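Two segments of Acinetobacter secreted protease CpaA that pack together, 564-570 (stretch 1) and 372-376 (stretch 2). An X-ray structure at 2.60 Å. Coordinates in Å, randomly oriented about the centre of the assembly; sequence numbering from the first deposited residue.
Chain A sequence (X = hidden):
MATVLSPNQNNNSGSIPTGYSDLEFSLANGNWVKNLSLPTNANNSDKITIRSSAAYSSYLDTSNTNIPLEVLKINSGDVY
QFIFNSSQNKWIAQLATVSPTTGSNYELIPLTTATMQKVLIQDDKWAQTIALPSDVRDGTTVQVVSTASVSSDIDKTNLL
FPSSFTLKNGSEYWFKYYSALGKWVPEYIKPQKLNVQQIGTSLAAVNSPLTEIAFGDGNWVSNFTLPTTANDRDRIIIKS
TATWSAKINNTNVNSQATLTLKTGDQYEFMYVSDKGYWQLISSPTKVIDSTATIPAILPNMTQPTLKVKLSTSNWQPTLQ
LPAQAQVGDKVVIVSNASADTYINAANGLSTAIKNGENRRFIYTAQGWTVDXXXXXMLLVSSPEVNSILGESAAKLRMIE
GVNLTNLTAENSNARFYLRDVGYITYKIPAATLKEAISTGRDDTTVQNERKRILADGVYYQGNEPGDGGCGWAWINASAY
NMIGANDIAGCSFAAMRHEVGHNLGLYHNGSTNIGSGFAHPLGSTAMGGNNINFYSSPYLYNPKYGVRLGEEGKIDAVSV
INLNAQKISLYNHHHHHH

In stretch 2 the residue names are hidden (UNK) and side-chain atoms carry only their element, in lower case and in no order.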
ATOM      1  N   ASN A 564     -11.598  23.248  -3.771  1.00 43.43           N
ATOM      2  CA  ASN A 564     -11.652  23.875  -2.459  1.00 42.99           C
ATOM      3  C   ASN A 564     -10.289  24.039  -1.805  1.00 41.31           C
ATOM      4  O   ASN A 564     -10.192  24.738  -0.791  1.00 41.84           O
ATOM      5  CB  ASN A 564     -12.563  23.068  -1.522  1.00 42.92           C
ATOM      6  CG  ASN A 564     -14.013  23.087  -1.958  1.00 45.36           C
ATOM      7  OD1 ASN A 564     -14.459  24.015  -2.633  1.00 47.76           O
ATOM      8  ND2 ASN A 564     -14.760  22.059  -1.573  1.00 45.16           N
ATOM      9  N   ALA A 565      -9.242  23.414  -2.348  1.00 40.73           N
ATOM     10  CA  ALA A 565      -7.943  23.407  -1.679  1.00 40.22           C
ATOM     11  C   ALA A 565      -7.369  24.813  -1.559  1.00 41.23           C
ATOM     12  O   ALA A 565      -6.928  25.226  -0.480  1.00 42.08           O
ATOM     13  CB  ALA A 565      -6.975  22.489  -2.425  1.00 39.08           C
ATOM     14  N   GLN A 566      -7.358  25.566  -2.661  1.00 39.99           N
ATOM     15  CA  GLN A 566      -6.751  26.893  -2.631  1.00 41.69           C
ATOM     16  C   GLN A 566      -7.560  27.854  -1.769  1.00 43.31           C
ATOM     17  O   GLN A 566      -6.988  28.651  -1.015  1.00 44.98           O
ATOM     18  CB  GLN A 566      -6.610  27.444  -4.050  1.00 42.14           C
ATOM     19  CG  GLN A 566      -6.224  28.915  -4.097  1.00 44.23           C
ATOM     20  CD  GLN A 566      -6.158  29.464  -5.507  1.00 44.95           C
ATOM     21  OE1 GLN A 566      -7.138  29.412  -6.251  1.00 45.45           O
ATOM     22  NE2 GLN A 566      -5.001  29.995  -5.882  1.00 45.57           N
ATOM     23  N   LYS A 567      -8.889  27.795  -1.868  1.00 44.11           N
ATOM     24  CA  LYS A 567      -9.739  28.655  -1.048  1.00 45.72           C
ATOM     25  C   LYS A 567      -9.491  28.427   0.439  1.00 45.77           C
ATOM     26  O   LYS A 567      -9.413  29.386   1.216  1.00 47.63           O
ATOM     27  CB  LYS A 567     -11.207  28.416  -1.401  1.00 46.29           C
ATOM     28  CG  LYS A 567     -12.183  28.618  -0.256  1.00 47.11           C
ATOM     29  CD  LYS A 567     -13.568  28.122  -0.637  1.00 48.15           C
ATOM     30  CE  LYS A 567     -14.209  27.334   0.492  1.00 47.74           C
ATOM     31  NZ  LYS A 567     -15.401  26.572   0.027  1.00 48.95           N
ATOM     32  N   ILE A 568      -9.354  27.166   0.852  1.00 45.41           N
ATOM     33  CA  ILE A 568      -9.083  26.869   2.255  1.00 45.71           C
ATOM     34  C   ILE A 568      -7.676  27.316   2.636  1.00 47.07           C
ATOM     35  O   ILE A 568      -7.451  27.834   3.737  1.00 48.96           O
ATOM     36  CB  ILE A 568      -9.306  25.372   2.535  1.00 44.05           C
ATOM     37  CG1 ILE A 568     -10.795  25.035   2.438  1.00 43.83           C
ATOM     38  CG2 ILE A 568      -8.762  24.987   3.901  1.00 44.73           C
ATOM     39  CD1 ILE A 568     -11.089  23.554   2.445  1.00 42.96           C
ATOM     40  N   SER A 569      -6.711  27.135   1.731  1.00 43.05           N
ATOM     41  CA  SER A 569      -5.335  27.536   2.008  1.00 45.14           C
ATOM     42  C   SER A 569      -5.200  29.037   2.230  1.00 47.90           C
ATOM     43  O   SER A 569      -4.187  29.483   2.779  1.00 50.61           O
ATOM     44  CB  SER A 569      -4.420  27.099   0.864  1.00 44.43           C
ATOM     45  OG  SER A 569      -4.687  27.841  -0.313  1.00 44.14           O
ATOM     46  N   LEU A 570      -6.194  29.825   1.821  1.00 47.05           N
ATOM     47  CA  LEU A 570      -6.157  31.273   1.953  1.00 49.61           C
ATOM     48  C   LEU A 570      -7.047  31.785   3.079  1.00 50.65           C
ATOM     49  O   LEU A 570      -7.316  32.989   3.140  1.00 52.50           O
ATOM     50  CB  LEU A 570      -6.550  31.934   0.631  1.00 49.18           C
ATOM     51  CG  LEU A 570      -5.625  31.653  -0.556  1.00 48.55           C
ATOM     52  CD1 LEU A 570      -6.093  32.402  -1.793  1.00 48.47           C
ATOM     53  CD2 LEU A 570      -4.189  32.021  -0.214  1.00 51.19           C
ATOM     54  N   UNK A 372      -0.004  22.316  -6.078  1.00 37.15           N
ATOM     55  CA  UNK A 372      -0.481  22.028  -4.733  1.00 37.36           C
ATOM     56  C   UNK A 372      -0.585  23.326  -3.948  1.00 38.59           C
ATOM     57  O   UNK A 372       0.168  24.274  -4.187  1.00 38.98           O
ATOM     58  c   UNK A 372       0.439  21.043  -4.004  1.00 36.37           C
ATOM     59  o   UNK A 372       1.717  21.609  -3.775  1.00 36.32           O
ATOM     60  N   UNK A 373      -1.533  23.356  -3.015  1.00 38.05           N
ATOM     61  CA  UNK A 373      -1.727  24.480  -2.111  1.00 39.30           C
ATOM     62  C   UNK A 373      -1.521  24.017  -0.677  1.00 39.29           C
ATOM     63  O   UNK A 373      -1.996  22.947  -0.286  1.00 38.80           O
ATOM     64  c   UNK A 373      -3.123  25.090  -2.276  1.00 40.64           C
ATOM     65  c   UNK A 373      -4.555  24.904  -5.792  1.00 41.32           C
ATOM     66  c   UNK A 373      -3.318  26.943  -5.588  1.00 42.38           C
ATOM     67  c   UNK A 373      -4.090  26.082  -6.339  1.00 42.26           C
ATOM     68  o   UNK A 373      -4.399  26.402  -7.642  1.00 43.10           O
ATOM     69  c   UNK A 373      -3.466  25.438  -3.705  1.00 41.04           C
ATOM     70  c   UNK A 373      -3.010  26.618  -4.280  1.00 41.79           C
ATOM     71  c   UNK A 373      -4.241  24.588  -4.482  1.00 40.76           C
ATOM     72  N   UNK A 374      -0.814  24.825   0.108  1.00 40.90           N
ATOM     73  CA  UNK A 374      -0.455  24.457   1.471  1.00 41.00           C
ATOM     74  C   UNK A 374      -1.554  24.903   2.429  1.00 42.03           C
ATOM     75  O   UNK A 374      -1.869  26.095   2.510  1.00 43.14           O
ATOM     76  c   UNK A 374       1.246  24.697   3.293  1.00 41.68           C
ATOM     77  o   UNK A 374       1.906  24.622   0.977  1.00 40.46           O
ATOM     78  c   UNK A 374       0.881  25.082   1.867  1.00 41.38           C
ATOM     79  N   UNK A 375      -2.125  23.948   3.155  1.00 42.00           N
ATOM     80  CA  UNK A 375      -3.144  24.219   4.162  1.00 43.25           C
ATOM     81  C   UNK A 375      -2.476  24.126   5.528  1.00 44.02           C
ATOM     82  O   UNK A 375      -2.091  23.039   5.969  1.00 43.71           O
ATOM     83  c   UNK A 375      -4.325  23.245   4.047  1.00 43.16           C
ATOM     84  c   UNK A 375      -4.983  23.366   2.671  1.00 42.52           C
ATOM     85  c   UNK A 375      -5.339  23.504   5.152  1.00 44.56           C
ATOM     86  c   UNK A 375      -6.125  22.399   2.451  1.00 42.48           C
ATOM     87  N   UNK A 376      -2.333  25.267   6.198  1.00 47.67           N
ATOM     88  CA  UNK A 376      -1.688  25.303   7.504  1.00 48.16           C
ATOM     89  C   UNK A 376      -2.655  24.818   8.575  1.00 48.58           C
ATOM     90  O   UNK A 376      -3.809  25.255   8.629  1.00 49.28           O
ATOM     91  o   UNK A 376       0.260  28.343   6.884  1.00 50.11           O
ATOM     92  c   UNK A 376      -1.207  26.719   7.823  1.00 49.36           C
ATOM     93  o   UNK A 376       0.678  26.231   6.452  1.00 48.20           O
ATOM     94  c   UNK A 376      -0.004  27.127   6.993  1.00 49.17           C
TER

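Position 372 precedes the strand and carries the smallest side chain that can hold a hydroxyl, one carbon followed by one oxygen. Its CA-to-CB bond points away from the helix and no side-chain atom comes within reach of stretch 1, the CB of 372 being 7.7 Å from Ala565 CB. A single carbon ending in a single oxygen identifies Ser372. Its OG, in the p rotamer, is hydrogen-bonded elsewhere in the structure.

Position 373 opens the strand with eight side-chain atoms: one carbon, then a six-carbon ring bearing one oxygen. The CA-to-CB bond points toward the helix, and the ring lies beside Ala565, Gln566 and Ser569. A six-membered carbon ring with a single oxygen is a phenol, so the residue is Tyr373. The CB of Gln566 sits 3.4 Å from the centroid of the Tyr373 ring and only 2° off the ring normal, an almost ideal CH-pi arrangement over one face. The extended side chain of Gln566, t at both chi1 and chi2, brings its NE2 to 3.5 Å from Tyr373 CE1. Ala565 CB approaches the ring obliquely, 4.0 Å from Tyr373 CD2, while Ser569 OG is 3.7 Å from Tyr373 CB.

At 374 the side chain has one carbon carrying both an oxygen and a second carbon. Its CA-to-CB bond points away from the helix; even the CB of 374 is 5.8 Å from Ser569 CB. A beta-branched side chain with one oxygen and one carbon is that of Thr374. Its OG1 is hydrogen-bonded elsewhere in the structure; what meets the helix is its backbone, with the carbonyl O of Thr374 3.2 Å from Ser569 CB.

Position 375 bears four carbons, forked at the first, with one arm two carbons long. Its CA-to-CB bond points sideways, but the end of the side chain comes nearer to the helix, against Ala565, Ile568 and Ser569. The all-carbon fork with unequal arms gives Ile375. Ile568 CG2 meets Ile375 CG2 at 3.9 Å, and Ile375 CG1 lies 4.1 Å from Ala565 O and 4.2 Å from Ser569 CB.

Position 376 has two side-chain carbons, the second carrying two oxygens. Its side chain makes no contact with stretch 1. A carboxylate one carbon beyond CB is that of Asp376. Its OD1 is hydrogen-bonded elsewhere in the structure.

The contact buries 341 Å² without a hydrogen bond between the stretches, so it rests on packing. Helix and strand axes cross at 47° and approach to 7.3 Å, and the backbones come close at Ser569, whose CA is 4.5 Å from the CA of Ile375. Ser569 CB lies 3.2 Å from Thr374 O, so the backbone carbonyl sits directly against this side chain, and the Ser569 hydroxyl turns back to donate a 2.5 Å hydrogen bond from OG to Gln566 O within the helix. Around it, Tyr373 covers Gln566 and Ala565, while Ile375 packs against Ile568; the residues that touch are at least 190 positions apart in sequence.

Stretch 2 (372-376) SYTID
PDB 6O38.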